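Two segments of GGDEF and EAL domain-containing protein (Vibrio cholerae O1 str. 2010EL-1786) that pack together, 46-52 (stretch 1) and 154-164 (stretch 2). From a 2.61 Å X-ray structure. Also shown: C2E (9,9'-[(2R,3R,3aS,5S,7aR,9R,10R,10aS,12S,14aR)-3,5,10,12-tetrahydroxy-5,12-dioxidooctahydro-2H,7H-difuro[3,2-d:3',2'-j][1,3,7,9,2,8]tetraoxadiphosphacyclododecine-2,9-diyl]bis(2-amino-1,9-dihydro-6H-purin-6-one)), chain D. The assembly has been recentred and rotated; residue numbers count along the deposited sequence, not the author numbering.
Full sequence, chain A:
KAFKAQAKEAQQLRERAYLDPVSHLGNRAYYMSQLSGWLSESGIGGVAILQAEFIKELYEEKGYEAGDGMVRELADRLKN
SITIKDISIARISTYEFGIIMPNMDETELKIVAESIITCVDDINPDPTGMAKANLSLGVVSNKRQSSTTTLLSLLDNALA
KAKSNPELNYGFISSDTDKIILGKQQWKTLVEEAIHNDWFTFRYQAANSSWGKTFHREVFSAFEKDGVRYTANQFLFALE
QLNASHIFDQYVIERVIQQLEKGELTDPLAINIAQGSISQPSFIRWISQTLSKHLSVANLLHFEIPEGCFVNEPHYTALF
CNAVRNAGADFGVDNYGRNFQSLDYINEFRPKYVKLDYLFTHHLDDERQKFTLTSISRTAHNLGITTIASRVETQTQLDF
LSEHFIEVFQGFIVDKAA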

# COMPACT_ATOMS: atom_id res chain seq x y z
N GLY A 46 -17.57 -23.64 -19.44
CA GLY A 46 -16.37 -23.30 -18.73
C GLY A 46 -16.36 -21.85 -18.29
O GLY A 46 -17.21 -21.05 -18.68
N VAL A 47 -15.36 -21.53 -17.47
CA VAL A 47 -15.21 -20.20 -16.90
C VAL A 47 -13.72 -19.89 -16.84
O VAL A 47 -12.88 -20.78 -16.65
N ALA A 48 -13.37 -18.62 -17.03
CA ALA A 48 -11.98 -18.22 -17.16
C ALA A 48 -11.76 -16.86 -16.52
O ALA A 48 -12.68 -16.05 -16.41
N ILE A 49 -10.51 -16.63 -16.09
CA ILE A 49 -10.10 -15.36 -15.50
C ILE A 49 -8.77 -14.96 -16.11
O ILE A 49 -7.86 -15.79 -16.25
N LEU A 50 -8.66 -13.69 -16.49
CA LEU A 50 -7.45 -13.14 -17.09
C LEU A 50 -6.98 -11.96 -16.25
O LEU A 50 -7.74 -11.01 -16.04
N GLN A 51 -5.74 -12.02 -15.78
CA GLN A 51 -5.17 -10.95 -14.97
C GLN A 51 -4.11 -10.21 -15.77
O GLN A 51 -3.18 -10.83 -16.31
N ALA A 52 -4.25 -8.89 -15.84
CA ALA A 52 -3.31 -8.04 -16.57
C ALA A 52 -2.43 -7.32 -15.56
O ALA A 52 -2.68 -6.18 -15.16
N LEU A 154 -11.90 -22.29 -7.58
CA LEU A 154 -11.23 -23.00 -8.66
C LEU A 154 -10.58 -22.02 -9.63
O LEU A 154 -9.46 -22.26 -10.11
N LEU A 155 -11.27 -20.93 -9.94
CA LEU A 155 -10.72 -19.92 -10.84
C LEU A 155 -9.47 -19.29 -10.25
O LEU A 155 -8.51 -18.98 -10.98
N ASP A 156 -9.44 -19.10 -8.93
CA ASP A 156 -8.29 -18.47 -8.28
C ASP A 156 -7.11 -19.43 -8.22
O ASP A 156 -5.96 -19.02 -8.42
N ASN A 157 -7.37 -20.71 -7.92
CA ASN A 157 -6.28 -21.69 -7.87
C ASN A 157 -5.73 -21.98 -9.25
O ASN A 157 -4.52 -22.23 -9.40
N ALA A 158 -6.58 -21.97 -10.28
CA ALA A 158 -6.08 -22.14 -11.64
C ALA A 158 -5.22 -20.97 -12.07
O ALA A 158 -4.21 -21.14 -12.77
N LEU A 159 -5.59 -19.75 -11.65
CA LEU A 159 -4.77 -18.58 -11.96
C LEU A 159 -3.42 -18.68 -11.27
O LEU A 159 -2.39 -18.29 -11.85
N ALA A 160 -3.39 -19.18 -10.04
CA ALA A 160 -2.12 -19.39 -9.36
C ALA A 160 -1.28 -20.44 -10.06
O ALA A 160 -0.04 -20.35 -10.10
N LYS A 161 -1.93 -21.46 -10.63
CA LYS A 161 -1.22 -22.47 -11.40
C LYS A 161 -0.55 -21.85 -12.63
O LYS A 161 0.58 -22.20 -12.97
N ALA A 162 -1.24 -20.92 -13.30
CA ALA A 162 -0.68 -20.29 -14.49
C ALA A 162 0.50 -19.39 -14.13
O ALA A 162 1.49 -19.34 -14.87
N LYS A 163 0.41 -18.68 -13.01
CA LYS A 163 1.50 -17.79 -12.60
C LYS A 163 2.73 -18.58 -12.17
O LYS A 163 3.86 -18.21 -12.51
N SER A 164 2.53 -19.66 -11.42
CA SER A 164 3.65 -20.43 -10.90
C SER A 164 4.36 -21.26 -11.96
O SER A 164 5.45 -21.77 -11.70

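The contact follows a familiar alpha/beta rule: a strand offers every second side chain to a helix, and the helix answers at intervals of about one turn. Val47, Ile49 and Gln51 point toward the helix, while Ala48 and Leu50 between them point away. From the helix come Leu155, Leu159 and Lys163, spaced four residues apart. The two axes approach to 8.4 Å and cross at -51°, and the register centres on Ile49 and Leu155, whose CA atoms lie 6.5 Å apart.

Leu155 gives up more area to the contact than any other residue. Its chi1 of -143° lies between wells, with chi2 p at 35°, and this off-well conformation is accompanied by CD1 reaching the strand: it comes within 3.7 Å of Val47 CG1 and also within 3.7 Å of Ala48 CA. Ala48 thus takes part through its backbone although its methyl group faces the other way. Val47, with chi1 p at 88°, supplies the apolar wall at this end of the contact.

Ile49 is t at both chi1 and chi2. Its CG2 packs against Leu155 CG at 3.6 Å and also lies 4.1 Å from Leu159 CB; its CD1 lies 4.1 Å from Leu159 CD2, so a single beta-branched residue touches two leucines one turn apart on the helix. The same CD1 comes within 3.8 Å of N21 of the bound C2E. Leu159 adopts the common t, p conformation, which places CD2 where it meets both Ile49 and, at 3.5 Å, OE1 of Gln51.

Beyond Leu159 the contact turns polar. Gln51 is t at chi1 and chi2, an extended chain that carries its amide along to Lys163. The lysine, m at chi1 and then t throughout, stretches back so that NZ donates a hydrogen bond to Gln51 OE1 at 2.7 Å. Gln51 NE2 is also near, 3.0 Å from Lys163 NZ, but both are donors and no bond forms; NE2 is instead satisfied by a residue adjoining the stretches. An exposed lysine can thus close the end of an apolar row with its amine on an amide oxygen.

Asp156 shows how the helix can serve a second surface. Its CB points away from the strand, and the t rotamer presents the carboxylate to C2E, accepting hydrogen bonds from N21 to OD1 at 2.9 Å and from O2A to OD2 at 2.8 Å. Leucines thus line the strand-facing side while the neighbouring aspartate holds the ligand.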

# COMPACT_ATOMS: atom_id res chain seq x y z
CB VAL A 47 -15.88 -20.12 -15.50
CG1 VAL A 47 -14.93 -20.54 -14.39
CG2 VAL A 47 -16.46 -18.75 -15.26
CB ALA A 48 -11.55 -18.17 -18.63
CB ILE A 49 -10.01 -15.44 -13.96
CG1 ILE A 49 -9.68 -14.06 -13.37
CG2 ILE A 49 -8.98 -16.47 -13.52
CD1 ILE A 49 -9.66 -14.04 -11.86
CB LEU A 50 -7.71 -12.70 -18.54
CG LEU A 50 -6.58 -11.91 -19.21
CD1 LEU A 50 -5.39 -12.81 -19.47
CD2 LEU A 50 -7.06 -11.25 -20.49
CB GLN A 51 -4.56 -11.49 -13.68
CG GLN A 51 -3.82 -10.42 -12.89
CD GLN A 51 -3.33 -10.90 -11.55
OE1 GLN A 51 -3.61 -12.03 -11.14
NE2 GLN A 51 -2.59 -10.05 -10.85
CB ALA A 52 -4.07 -7.06 -17.47
CB LEU A 154 -12.22 -23.90 -9.39
CG LEU A 154 -12.61 -25.21 -8.73
CD1 LEU A 154 -13.98 -25.66 -9.20
CD2 LEU A 154 -11.57 -26.28 -9.04
CB LEU A 155 -11.79 -18.86 -11.12
CG LEU A 155 -11.92 -18.21 -12.50
CD1 LEU A 155 -11.60 -19.19 -13.61
CD2 LEU A 155 -13.32 -17.65 -12.67
CB ASP A 156 -8.68 -18.00 -6.88
CG ASP A 156 -7.75 -16.94 -6.34
OD1 ASP A 156 -6.98 -16.35 -7.14
OD2 ASP A 156 -7.78 -16.68 -5.12
CB ASN A 157 -6.77 -22.97 -7.20
CG ASN A 157 -6.97 -22.82 -5.71
OD1 ASN A 157 -6.09 -23.13 -4.91
ND2 ASN A 157 -8.14 -22.32 -5.32
CB ALA A 158 -7.25 -22.33 -12.61
CB LEU A 159 -5.51 -17.31 -11.54
CG LEU A 159 -4.85 -15.98 -11.91
CD1 LEU A 159 -4.62 -15.91 -13.41
CD2 LEU A 159 -5.70 -14.82 -11.44
CB ALA A 160 -2.36 -19.78 -7.90
CB LYS A 161 -2.19 -23.58 -11.81
CG LYS A 161 -1.56 -24.75 -12.54
CD LYS A 161 -2.62 -25.78 -12.92
CE LYS A 161 -2.00 -27.03 -13.51
NZ LYS A 161 -3.05 -28.05 -13.84
CB ALA A 162 -1.76 -19.50 -15.22
CB LYS A 163 1.04 -16.87 -11.47
CG LYS A 163 0.17 -15.73 -11.92
CD LYS A 163 -0.10 -14.76 -10.79
CE LYS A 163 -0.74 -13.49 -11.30
NZ LYS A 163 -1.10 -12.58 -10.18
CB SER A 164 3.18 -21.33 -9.75
OG SER A 164 2.02 -22.05 -10.12
P1 C2E D . -11.23 -15.71 -0.21
O2P C2E D . -10.37 -14.49 -0.43
O1P C2E D . -10.67 -16.33 1.03
O5' C2E D . -12.77 -15.37 0.24
C5' C2E D . -13.50 -16.31 0.95
C4' C2E D . -14.86 -15.60 1.14
O4' C2E D . -14.67 -14.50 1.81
C3' C2E D . -15.23 -15.05 -0.25
O3' C2E D . -15.93 -15.94 -0.98
C2' C2E D . -16.07 -13.79 0.05
O2' C2E D . -17.52 -14.11 0.03
C1' C2E D . -15.78 -13.46 1.29
N9 C2E D . -15.37 -12.09 1.42
C8 C2E D . -14.12 -12.31 0.95
N7 C2E D . -13.49 -11.11 0.96
C5 C2E D . -14.32 -10.18 1.44
C6 C2E D . -14.21 -8.66 1.70
O6 C2E D . -13.22 -8.06 1.47
N1 C2E D . -15.32 -7.92 2.24
C2 C2E D . -16.56 -8.60 2.55
N2 C2E D . -17.75 -7.95 3.10
N3 C2E D . -16.64 -10.03 2.29
C4 C2E D . -15.49 -10.80 1.73
P11 C2E D . -16.08 -15.47 -2.57
O21 C2E D . -16.41 -14.02 -2.88
O11 C2E D . -17.26 -16.22 -3.11
O5A C2E D . -14.76 -16.15 -3.32
C5A C2E D . -14.17 -17.24 -2.66
C4A C2E D . -12.84 -17.47 -3.26
O4A C2E D . -12.88 -17.27 -4.56
C3A C2E D . -11.77 -16.35 -2.62
O3A C2E D . -11.11 -16.87 -1.38
C2A C2E D . -10.92 -16.18 -3.48
O2A C2E D . -9.85 -17.22 -3.32
C1A C2E D . -11.72 -16.36 -4.88
N91 C2E D . -12.13 -15.20 -5.37
C81 C2E D . -13.29 -14.56 -5.16
N71 C2E D . -13.25 -13.44 -5.89
C51 C2E D . -12.09 -13.40 -6.54
C61 C2E D . -11.48 -12.39 -7.51
O61 C2E D . -12.11 -11.43 -7.78
N11 C2E D . -10.19 -12.58 -8.09
C21 C2E D . -9.43 -13.76 -7.76
N21 C2E D . -8.11 -13.97 -8.34
N31 C2E D . -10.02 -14.72 -6.83
C41 C2E D . -11.37 -14.51 -6.23